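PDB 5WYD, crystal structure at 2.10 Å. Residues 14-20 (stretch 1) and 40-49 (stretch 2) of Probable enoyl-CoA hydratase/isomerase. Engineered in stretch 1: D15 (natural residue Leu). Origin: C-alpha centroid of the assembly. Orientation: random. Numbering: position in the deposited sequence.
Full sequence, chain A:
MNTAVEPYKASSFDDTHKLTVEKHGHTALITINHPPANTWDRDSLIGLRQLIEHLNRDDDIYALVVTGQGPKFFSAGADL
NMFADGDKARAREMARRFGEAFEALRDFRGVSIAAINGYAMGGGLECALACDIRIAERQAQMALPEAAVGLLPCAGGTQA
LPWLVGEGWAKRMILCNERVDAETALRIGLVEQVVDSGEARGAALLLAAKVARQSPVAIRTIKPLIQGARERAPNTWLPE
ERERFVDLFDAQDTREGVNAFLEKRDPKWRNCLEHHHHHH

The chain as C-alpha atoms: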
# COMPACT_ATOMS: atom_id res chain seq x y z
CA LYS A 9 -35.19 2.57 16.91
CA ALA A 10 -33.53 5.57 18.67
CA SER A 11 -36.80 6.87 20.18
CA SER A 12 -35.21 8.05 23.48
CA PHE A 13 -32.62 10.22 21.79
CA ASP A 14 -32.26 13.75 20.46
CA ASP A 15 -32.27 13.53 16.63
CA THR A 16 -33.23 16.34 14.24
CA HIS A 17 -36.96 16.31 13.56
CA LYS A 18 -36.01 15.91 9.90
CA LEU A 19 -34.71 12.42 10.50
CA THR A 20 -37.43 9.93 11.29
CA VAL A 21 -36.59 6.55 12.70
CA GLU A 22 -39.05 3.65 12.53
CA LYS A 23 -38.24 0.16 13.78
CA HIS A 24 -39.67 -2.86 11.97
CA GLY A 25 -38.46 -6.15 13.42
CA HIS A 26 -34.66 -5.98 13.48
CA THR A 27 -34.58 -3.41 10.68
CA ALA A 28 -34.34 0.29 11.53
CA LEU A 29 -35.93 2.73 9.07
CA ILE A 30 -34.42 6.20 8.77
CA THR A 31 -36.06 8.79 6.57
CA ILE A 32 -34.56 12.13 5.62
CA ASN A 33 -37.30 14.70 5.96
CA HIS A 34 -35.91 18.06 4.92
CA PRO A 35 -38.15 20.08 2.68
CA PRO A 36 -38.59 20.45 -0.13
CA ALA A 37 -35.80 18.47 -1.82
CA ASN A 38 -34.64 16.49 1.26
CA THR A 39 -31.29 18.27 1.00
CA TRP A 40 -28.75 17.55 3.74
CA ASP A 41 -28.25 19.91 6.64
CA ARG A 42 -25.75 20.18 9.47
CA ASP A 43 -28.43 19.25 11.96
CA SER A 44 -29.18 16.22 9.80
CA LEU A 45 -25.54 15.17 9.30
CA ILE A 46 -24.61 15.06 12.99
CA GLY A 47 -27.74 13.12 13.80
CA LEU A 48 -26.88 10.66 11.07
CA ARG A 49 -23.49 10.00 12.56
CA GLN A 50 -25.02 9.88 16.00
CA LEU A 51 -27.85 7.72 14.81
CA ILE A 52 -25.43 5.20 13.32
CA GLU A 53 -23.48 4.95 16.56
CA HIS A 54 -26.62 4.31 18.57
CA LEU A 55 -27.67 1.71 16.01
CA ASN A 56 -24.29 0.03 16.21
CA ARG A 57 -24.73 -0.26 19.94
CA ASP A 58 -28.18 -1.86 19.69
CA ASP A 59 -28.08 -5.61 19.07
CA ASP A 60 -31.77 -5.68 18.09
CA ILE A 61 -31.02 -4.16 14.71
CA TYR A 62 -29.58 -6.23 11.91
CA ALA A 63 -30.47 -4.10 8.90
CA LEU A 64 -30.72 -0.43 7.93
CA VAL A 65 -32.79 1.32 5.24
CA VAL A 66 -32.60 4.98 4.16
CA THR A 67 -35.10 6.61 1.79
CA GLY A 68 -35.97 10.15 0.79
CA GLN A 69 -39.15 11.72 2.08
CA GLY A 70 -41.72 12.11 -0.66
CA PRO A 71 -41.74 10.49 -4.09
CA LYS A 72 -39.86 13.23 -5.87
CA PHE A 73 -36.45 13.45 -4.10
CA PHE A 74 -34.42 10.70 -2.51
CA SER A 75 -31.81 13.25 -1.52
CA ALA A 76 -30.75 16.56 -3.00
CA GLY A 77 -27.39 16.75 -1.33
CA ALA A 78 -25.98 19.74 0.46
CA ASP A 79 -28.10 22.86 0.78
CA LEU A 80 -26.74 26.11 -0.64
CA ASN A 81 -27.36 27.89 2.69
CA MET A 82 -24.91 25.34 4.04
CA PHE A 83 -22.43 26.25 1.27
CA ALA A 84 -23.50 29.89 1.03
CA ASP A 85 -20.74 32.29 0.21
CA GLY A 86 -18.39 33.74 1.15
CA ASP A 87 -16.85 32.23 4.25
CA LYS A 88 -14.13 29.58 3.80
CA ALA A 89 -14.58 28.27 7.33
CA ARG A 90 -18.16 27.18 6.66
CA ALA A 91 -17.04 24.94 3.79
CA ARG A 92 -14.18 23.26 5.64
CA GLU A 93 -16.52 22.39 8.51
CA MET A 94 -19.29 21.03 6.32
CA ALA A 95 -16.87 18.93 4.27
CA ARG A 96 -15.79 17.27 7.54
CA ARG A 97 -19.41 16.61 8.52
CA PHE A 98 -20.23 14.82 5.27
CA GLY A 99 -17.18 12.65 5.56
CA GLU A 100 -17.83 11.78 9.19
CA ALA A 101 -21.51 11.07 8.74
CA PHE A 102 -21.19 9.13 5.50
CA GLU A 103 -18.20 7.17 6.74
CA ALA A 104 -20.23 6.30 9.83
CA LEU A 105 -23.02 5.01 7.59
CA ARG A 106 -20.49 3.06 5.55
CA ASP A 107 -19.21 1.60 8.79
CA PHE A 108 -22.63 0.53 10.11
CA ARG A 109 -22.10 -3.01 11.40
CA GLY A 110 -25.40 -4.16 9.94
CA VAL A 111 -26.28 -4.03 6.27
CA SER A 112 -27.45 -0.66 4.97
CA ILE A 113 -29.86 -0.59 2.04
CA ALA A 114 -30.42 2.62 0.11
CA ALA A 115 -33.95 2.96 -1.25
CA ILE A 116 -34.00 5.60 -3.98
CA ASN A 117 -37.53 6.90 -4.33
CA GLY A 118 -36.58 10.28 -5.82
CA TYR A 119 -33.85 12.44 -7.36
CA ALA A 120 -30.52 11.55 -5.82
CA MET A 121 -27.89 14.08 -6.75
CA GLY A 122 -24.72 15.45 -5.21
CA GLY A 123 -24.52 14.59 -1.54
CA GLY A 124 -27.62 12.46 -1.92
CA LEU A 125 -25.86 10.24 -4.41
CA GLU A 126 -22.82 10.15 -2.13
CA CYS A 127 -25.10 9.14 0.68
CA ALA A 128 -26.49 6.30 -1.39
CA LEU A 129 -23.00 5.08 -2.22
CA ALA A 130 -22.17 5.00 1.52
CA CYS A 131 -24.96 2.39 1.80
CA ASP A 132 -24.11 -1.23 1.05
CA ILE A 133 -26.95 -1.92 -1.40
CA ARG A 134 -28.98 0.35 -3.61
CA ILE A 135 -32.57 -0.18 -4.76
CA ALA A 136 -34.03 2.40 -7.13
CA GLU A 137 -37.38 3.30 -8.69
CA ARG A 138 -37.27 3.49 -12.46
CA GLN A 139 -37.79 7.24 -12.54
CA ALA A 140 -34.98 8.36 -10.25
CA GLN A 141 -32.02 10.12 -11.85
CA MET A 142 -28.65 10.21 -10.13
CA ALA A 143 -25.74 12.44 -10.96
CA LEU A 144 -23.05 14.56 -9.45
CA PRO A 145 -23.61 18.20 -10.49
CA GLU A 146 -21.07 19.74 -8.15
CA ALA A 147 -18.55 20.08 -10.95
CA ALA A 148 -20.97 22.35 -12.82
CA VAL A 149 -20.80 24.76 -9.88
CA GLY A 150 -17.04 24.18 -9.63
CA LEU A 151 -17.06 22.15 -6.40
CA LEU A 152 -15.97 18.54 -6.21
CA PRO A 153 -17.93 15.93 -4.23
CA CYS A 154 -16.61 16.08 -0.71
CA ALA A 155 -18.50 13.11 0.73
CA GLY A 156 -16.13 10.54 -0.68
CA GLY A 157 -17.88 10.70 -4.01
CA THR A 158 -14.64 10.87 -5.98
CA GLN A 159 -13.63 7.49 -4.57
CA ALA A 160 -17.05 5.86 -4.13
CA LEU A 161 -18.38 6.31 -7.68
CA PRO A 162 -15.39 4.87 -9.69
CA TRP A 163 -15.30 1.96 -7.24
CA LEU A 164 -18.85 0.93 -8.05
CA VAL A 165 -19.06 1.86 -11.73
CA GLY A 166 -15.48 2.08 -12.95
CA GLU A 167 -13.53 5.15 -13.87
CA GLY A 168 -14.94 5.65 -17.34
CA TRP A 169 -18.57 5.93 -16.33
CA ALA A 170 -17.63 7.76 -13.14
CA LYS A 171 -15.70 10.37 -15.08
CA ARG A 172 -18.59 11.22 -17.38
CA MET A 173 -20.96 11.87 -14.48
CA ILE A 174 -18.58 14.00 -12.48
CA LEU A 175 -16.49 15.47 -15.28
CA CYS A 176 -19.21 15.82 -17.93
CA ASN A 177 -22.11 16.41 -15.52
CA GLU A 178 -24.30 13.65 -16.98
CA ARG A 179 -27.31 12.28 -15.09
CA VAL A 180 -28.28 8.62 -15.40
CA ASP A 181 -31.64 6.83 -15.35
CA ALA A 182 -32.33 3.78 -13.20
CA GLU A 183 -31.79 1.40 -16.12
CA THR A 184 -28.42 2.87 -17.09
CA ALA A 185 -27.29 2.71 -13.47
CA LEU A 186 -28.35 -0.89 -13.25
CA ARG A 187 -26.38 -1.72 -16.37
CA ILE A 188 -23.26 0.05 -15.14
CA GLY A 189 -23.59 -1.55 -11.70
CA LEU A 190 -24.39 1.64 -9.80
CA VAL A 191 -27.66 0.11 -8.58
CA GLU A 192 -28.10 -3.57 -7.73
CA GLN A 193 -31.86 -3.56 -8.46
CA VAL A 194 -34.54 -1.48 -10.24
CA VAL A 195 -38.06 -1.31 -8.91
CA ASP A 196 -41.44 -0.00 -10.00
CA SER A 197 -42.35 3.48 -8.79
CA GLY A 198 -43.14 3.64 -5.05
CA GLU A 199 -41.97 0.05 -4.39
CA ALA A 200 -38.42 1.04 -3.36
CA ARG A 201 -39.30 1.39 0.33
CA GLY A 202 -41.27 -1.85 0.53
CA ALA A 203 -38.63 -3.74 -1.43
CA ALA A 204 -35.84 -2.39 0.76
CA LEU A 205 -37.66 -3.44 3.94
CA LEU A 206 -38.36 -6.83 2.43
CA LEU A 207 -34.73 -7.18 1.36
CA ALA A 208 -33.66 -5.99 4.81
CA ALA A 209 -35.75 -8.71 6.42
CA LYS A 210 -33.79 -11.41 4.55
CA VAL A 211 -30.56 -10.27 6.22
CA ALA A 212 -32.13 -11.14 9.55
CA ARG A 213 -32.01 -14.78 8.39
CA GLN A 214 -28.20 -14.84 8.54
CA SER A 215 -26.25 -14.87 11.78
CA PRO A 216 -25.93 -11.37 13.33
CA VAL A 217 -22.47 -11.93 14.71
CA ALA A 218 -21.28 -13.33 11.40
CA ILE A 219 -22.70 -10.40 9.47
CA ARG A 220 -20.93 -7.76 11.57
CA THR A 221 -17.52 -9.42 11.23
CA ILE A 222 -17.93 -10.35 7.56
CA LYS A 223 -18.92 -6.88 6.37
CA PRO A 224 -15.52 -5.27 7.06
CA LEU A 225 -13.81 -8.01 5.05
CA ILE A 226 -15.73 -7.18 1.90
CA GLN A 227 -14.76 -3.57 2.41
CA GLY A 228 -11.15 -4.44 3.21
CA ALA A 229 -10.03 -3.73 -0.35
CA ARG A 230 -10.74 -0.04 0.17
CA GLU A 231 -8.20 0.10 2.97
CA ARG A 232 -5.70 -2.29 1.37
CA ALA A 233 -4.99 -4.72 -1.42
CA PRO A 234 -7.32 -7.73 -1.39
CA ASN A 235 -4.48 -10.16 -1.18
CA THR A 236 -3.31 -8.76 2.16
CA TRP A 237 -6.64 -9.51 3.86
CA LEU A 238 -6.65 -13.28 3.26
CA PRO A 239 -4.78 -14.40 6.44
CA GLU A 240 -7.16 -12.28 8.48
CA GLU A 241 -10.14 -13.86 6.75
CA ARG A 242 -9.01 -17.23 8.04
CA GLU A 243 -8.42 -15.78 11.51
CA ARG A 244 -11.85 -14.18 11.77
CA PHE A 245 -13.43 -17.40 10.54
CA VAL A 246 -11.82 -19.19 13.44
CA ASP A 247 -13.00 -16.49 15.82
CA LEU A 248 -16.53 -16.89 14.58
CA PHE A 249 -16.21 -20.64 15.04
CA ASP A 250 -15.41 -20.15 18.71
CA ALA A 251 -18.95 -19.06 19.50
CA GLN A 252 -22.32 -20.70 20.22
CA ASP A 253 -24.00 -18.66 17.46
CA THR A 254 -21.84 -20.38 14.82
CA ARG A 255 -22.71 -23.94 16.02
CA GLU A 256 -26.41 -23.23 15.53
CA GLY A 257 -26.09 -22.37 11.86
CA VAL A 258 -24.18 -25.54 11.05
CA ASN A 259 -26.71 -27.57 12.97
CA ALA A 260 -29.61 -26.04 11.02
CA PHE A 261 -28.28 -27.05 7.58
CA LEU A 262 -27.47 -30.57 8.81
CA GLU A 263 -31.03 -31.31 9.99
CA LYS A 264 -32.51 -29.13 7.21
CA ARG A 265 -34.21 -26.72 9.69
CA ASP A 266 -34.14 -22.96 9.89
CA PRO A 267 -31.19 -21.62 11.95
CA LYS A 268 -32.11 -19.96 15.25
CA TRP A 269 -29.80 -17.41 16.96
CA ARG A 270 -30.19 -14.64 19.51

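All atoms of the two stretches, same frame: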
# COMPACT_ATOMS: atom_id res chain seq x y z
N ASP A 14 -32.07 12.46 21.11
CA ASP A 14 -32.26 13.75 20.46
C ASP A 14 -31.69 13.69 19.04
O ASP A 14 -30.47 13.76 18.84
CB ASP A 14 -31.61 14.87 21.26
CG ASP A 14 -31.88 16.25 20.67
OD1 ASP A 14 -32.62 16.32 19.66
OD2 ASP A 14 -31.37 17.24 21.22
N ASP A 15 -32.59 13.59 18.06
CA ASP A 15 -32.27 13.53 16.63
C ASP A 15 -33.05 14.68 16.00
O ASP A 15 -34.09 15.10 16.54
CB ASP A 15 -32.67 12.17 15.99
CG ASP A 15 -31.95 11.89 14.64
OD1 ASP A 15 -31.27 12.80 14.12
OD2 ASP A 15 -32.08 10.76 14.11
N THR A 16 -32.50 15.26 14.92
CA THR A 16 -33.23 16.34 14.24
C THR A 16 -34.60 15.85 13.79
O THR A 16 -34.77 14.70 13.36
CB THR A 16 -32.45 16.85 13.02
OG1 THR A 16 -33.28 17.77 12.30
CG2 THR A 16 -32.02 15.70 12.09
N HIS A 17 -35.61 16.73 13.91
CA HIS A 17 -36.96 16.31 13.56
C HIS A 17 -37.04 15.86 12.11
O HIS A 17 -37.91 15.06 11.74
CB HIS A 17 -37.95 17.44 13.86
CG HIS A 17 -38.40 17.47 15.29
ND1 HIS A 17 -39.26 16.53 15.81
CD2 HIS A 17 -38.10 18.31 16.31
CE1 HIS A 17 -39.47 16.79 17.09
NE2 HIS A 17 -38.78 17.87 17.41
N LYS A 18 -36.10 16.33 11.29
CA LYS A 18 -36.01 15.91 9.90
C LYS A 18 -35.74 14.42 9.77
O LYS A 18 -36.24 13.77 8.85
CB LYS A 18 -34.91 16.70 9.23
CG LYS A 18 -35.26 18.13 9.31
CD LYS A 18 -34.22 18.97 8.67
CE LYS A 18 -33.21 19.51 9.66
NZ LYS A 18 -32.42 20.64 9.08
N LEU A 19 -34.98 13.84 10.66
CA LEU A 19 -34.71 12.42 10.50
C LEU A 19 -35.68 11.63 11.35
O LEU A 19 -35.81 11.86 12.56
CB LEU A 19 -33.26 12.11 10.85
CG LEU A 19 -32.25 12.34 9.71
CD1 LEU A 19 -32.27 13.74 9.12
CD2 LEU A 19 -30.86 12.06 10.29
N THR A 20 -36.39 10.73 10.69
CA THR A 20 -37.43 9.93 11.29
C THR A 20 -36.93 8.51 11.35
O THR A 20 -36.45 7.98 10.35
CB THR A 20 -38.72 9.97 10.47
OG1 THR A 20 -38.62 9.03 9.39
CG2 THR A 20 -38.96 11.36 9.91
N TRP A 40 -29.45 17.72 2.47
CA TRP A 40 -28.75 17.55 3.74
C TRP A 40 -28.48 18.86 4.45
O TRP A 40 -28.23 19.89 3.82
CB TRP A 40 -27.42 16.83 3.55
CG TRP A 40 -27.60 15.43 3.33
CD1 TRP A 40 -27.51 14.77 2.16
CD2 TRP A 40 -27.97 14.46 4.32
NE1 TRP A 40 -27.78 13.44 2.35
CE2 TRP A 40 -28.07 13.23 3.67
CE3 TRP A 40 -28.24 14.53 5.69
CZ2 TRP A 40 -28.41 12.06 4.35
CZ3 TRP A 40 -28.58 13.37 6.36
CH2 TRP A 40 -28.67 12.16 5.69
N ASP A 41 -28.46 18.78 5.77
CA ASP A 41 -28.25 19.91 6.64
C ASP A 41 -27.26 19.49 7.71
O ASP A 41 -27.03 18.30 7.93
CB ASP A 41 -29.61 20.34 7.23
CG ASP A 41 -29.53 21.55 8.13
OD1 ASP A 41 -28.42 21.98 8.52
OD2 ASP A 41 -30.62 22.07 8.47
N ARG A 42 -26.64 20.48 8.36
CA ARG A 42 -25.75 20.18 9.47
C ARG A 42 -26.46 19.45 10.59
O ARG A 42 -25.89 18.54 11.21
CB ARG A 42 -25.22 21.46 10.07
CG ARG A 42 -24.71 21.22 11.49
CD ARG A 42 -24.38 22.49 12.10
NE ARG A 42 -23.43 23.23 11.31
CZ ARG A 42 -22.17 23.24 11.62
NH1 ARG A 42 -21.75 22.55 12.70
NH2 ARG A 42 -21.38 23.98 10.86
N ASP A 43 -27.67 19.89 10.91
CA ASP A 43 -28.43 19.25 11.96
C ASP A 43 -28.68 17.80 11.58
O ASP A 43 -28.59 16.90 12.43
CB ASP A 43 -29.76 20.02 12.19
CG ASP A 43 -30.30 19.92 13.64
OD1 ASP A 43 -29.83 19.08 14.42
OD2 ASP A 43 -31.21 20.70 13.98
N SER A 44 -28.97 17.57 10.30
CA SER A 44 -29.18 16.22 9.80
C SER A 44 -27.90 15.38 9.83
O SER A 44 -27.92 14.23 10.27
CB SER A 44 -29.78 16.31 8.39
OG SER A 44 -29.00 17.10 7.52
N LEU A 45 -26.77 15.95 9.39
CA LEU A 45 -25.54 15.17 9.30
C LEU A 45 -25.05 14.67 10.66
O LEU A 45 -24.61 13.52 10.78
CB LEU A 45 -24.44 15.98 8.63
CG LEU A 45 -24.66 16.27 7.15
CD1 LEU A 45 -23.51 17.04 6.58
CD2 LEU A 45 -24.78 14.96 6.44
N ILE A 46 -25.06 15.53 11.68
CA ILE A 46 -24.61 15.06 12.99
C ILE A 46 -25.53 13.96 13.48
O ILE A 46 -25.07 12.90 13.93
CB ILE A 46 -24.53 16.20 14.01
CG1 ILE A 46 -23.43 17.20 13.64
CG2 ILE A 46 -24.26 15.63 15.39
CD1 ILE A 46 -23.46 18.43 14.51
N GLY A 47 -26.84 14.15 13.35
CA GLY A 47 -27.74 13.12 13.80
C GLY A 47 -27.43 11.81 13.12
O GLY A 47 -27.30 10.77 13.77
N LEU A 48 -27.15 11.87 11.81
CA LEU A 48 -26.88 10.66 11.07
C LEU A 48 -25.71 9.92 11.67
O LEU A 48 -25.82 8.74 12.01
CB LEU A 48 -26.61 10.99 9.62
CG LEU A 48 -26.23 9.70 8.92
CD1 LEU A 48 -27.33 8.69 9.08
CD2 LEU A 48 -25.92 10.00 7.47
N ARG A 49 -24.60 10.63 11.89
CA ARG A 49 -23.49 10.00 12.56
C ARG A 49 -23.92 9.48 13.93
O ARG A 49 -23.72 8.31 14.26
CB ARG A 49 -22.37 11.00 12.76
CG ARG A 49 -21.22 10.39 13.52
CD ARG A 49 -20.34 11.42 14.19
NE ARG A 49 -20.38 12.71 13.55
CZ ARG A 49 -20.30 13.85 14.23
NH1 ARG A 49 -20.20 13.80 15.55
NH2 ARG A 49 -20.32 15.02 13.59

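The most unusual feature of this contact is how closely an engineered side chain meets a glycine. D15, which replaces the natural leucine, places OD1 3.6 Å from G47 CA. An ideal CB built on G47 would point toward stretch 1 and lie 2.3 Å from D15 OD1, a clash, so, as modelled, the aspartate conformation relies on the absence of a CB at G47. The position carries some uncertainty, since D15 is poorly ordered with high B factors. Its CA-to-CB bond runs sideways, yet chi1 near t (-161°) brings the carboxylate nearer to the helix. The same OD1 accepts a weak hydrogen bond from T16 N, at 2.9 Å but with an N-H...O angle of only 119°.

The backbone frame is a loop and turn set against the first turns of a helix. Residues 42-49 are helical, with L45 N to D41 O at 2.8 Å and L48 N to S44 O at 2.9 Å marking the regular pattern. Opposite them, T16 to L19 form a type I beta turn, closed by L19 N to T16 O at 2.8 Å, and the strand of L19 and T20 begins at the last residue of the turn. The nearest CA pairs are D15 with G47 at 5.4 Å and T16 with S44 at 6.0 Å, close spacings that leave little room between the backbones at these points. No hydrogen bond crosses the interface; the 346 Å² buried in total is held by van der Waals packing and one charged pair.

That pair is the salt bridge between K18 and D41. K18 NZ lies 2.4 Å from D41 OD2, too short for a well-refined ion pair, so the opposite charges explain the attraction but the exact separation should not be relied on. K18 reaches the carboxylate with chi2 at t and chi3 off-rotamer at -96°. D41 also serves the helix as its N-cap: D41 OD1 accepts from D43 N at 3.3 Å, a weak capping bond that helps satisfy an amide lacking a partner in the preceding turn. A second local bond, from S44 OG to D41 O, is very short at 2.3 Å.

T16 points toward the helix and covers its first turn. Its CG2 methyl approaches D43 O at 3.6 Å and S44 CA at 3.7 Å, so the methyl packs on backbone atoms, while T16 CB comes within 3.7 Å of D43 OD1. Within its own turn, T16 OG1 accepts a weak hydrogen bond from K18 N at 3.3 Å.

L19 has the largest area covered by the other stretch, and its two methyls touch successive parts of the helix. L19 CD1 lies 3.7 Å from S44 CB; L19 CD2 is 4.0 Å from L48 N and 4.4 Å from L48 CB, the latter an apolar side-chain contact. With chi1 at m and chi2 at p, the branched end spans the surface from S44 to L48, one helical turn.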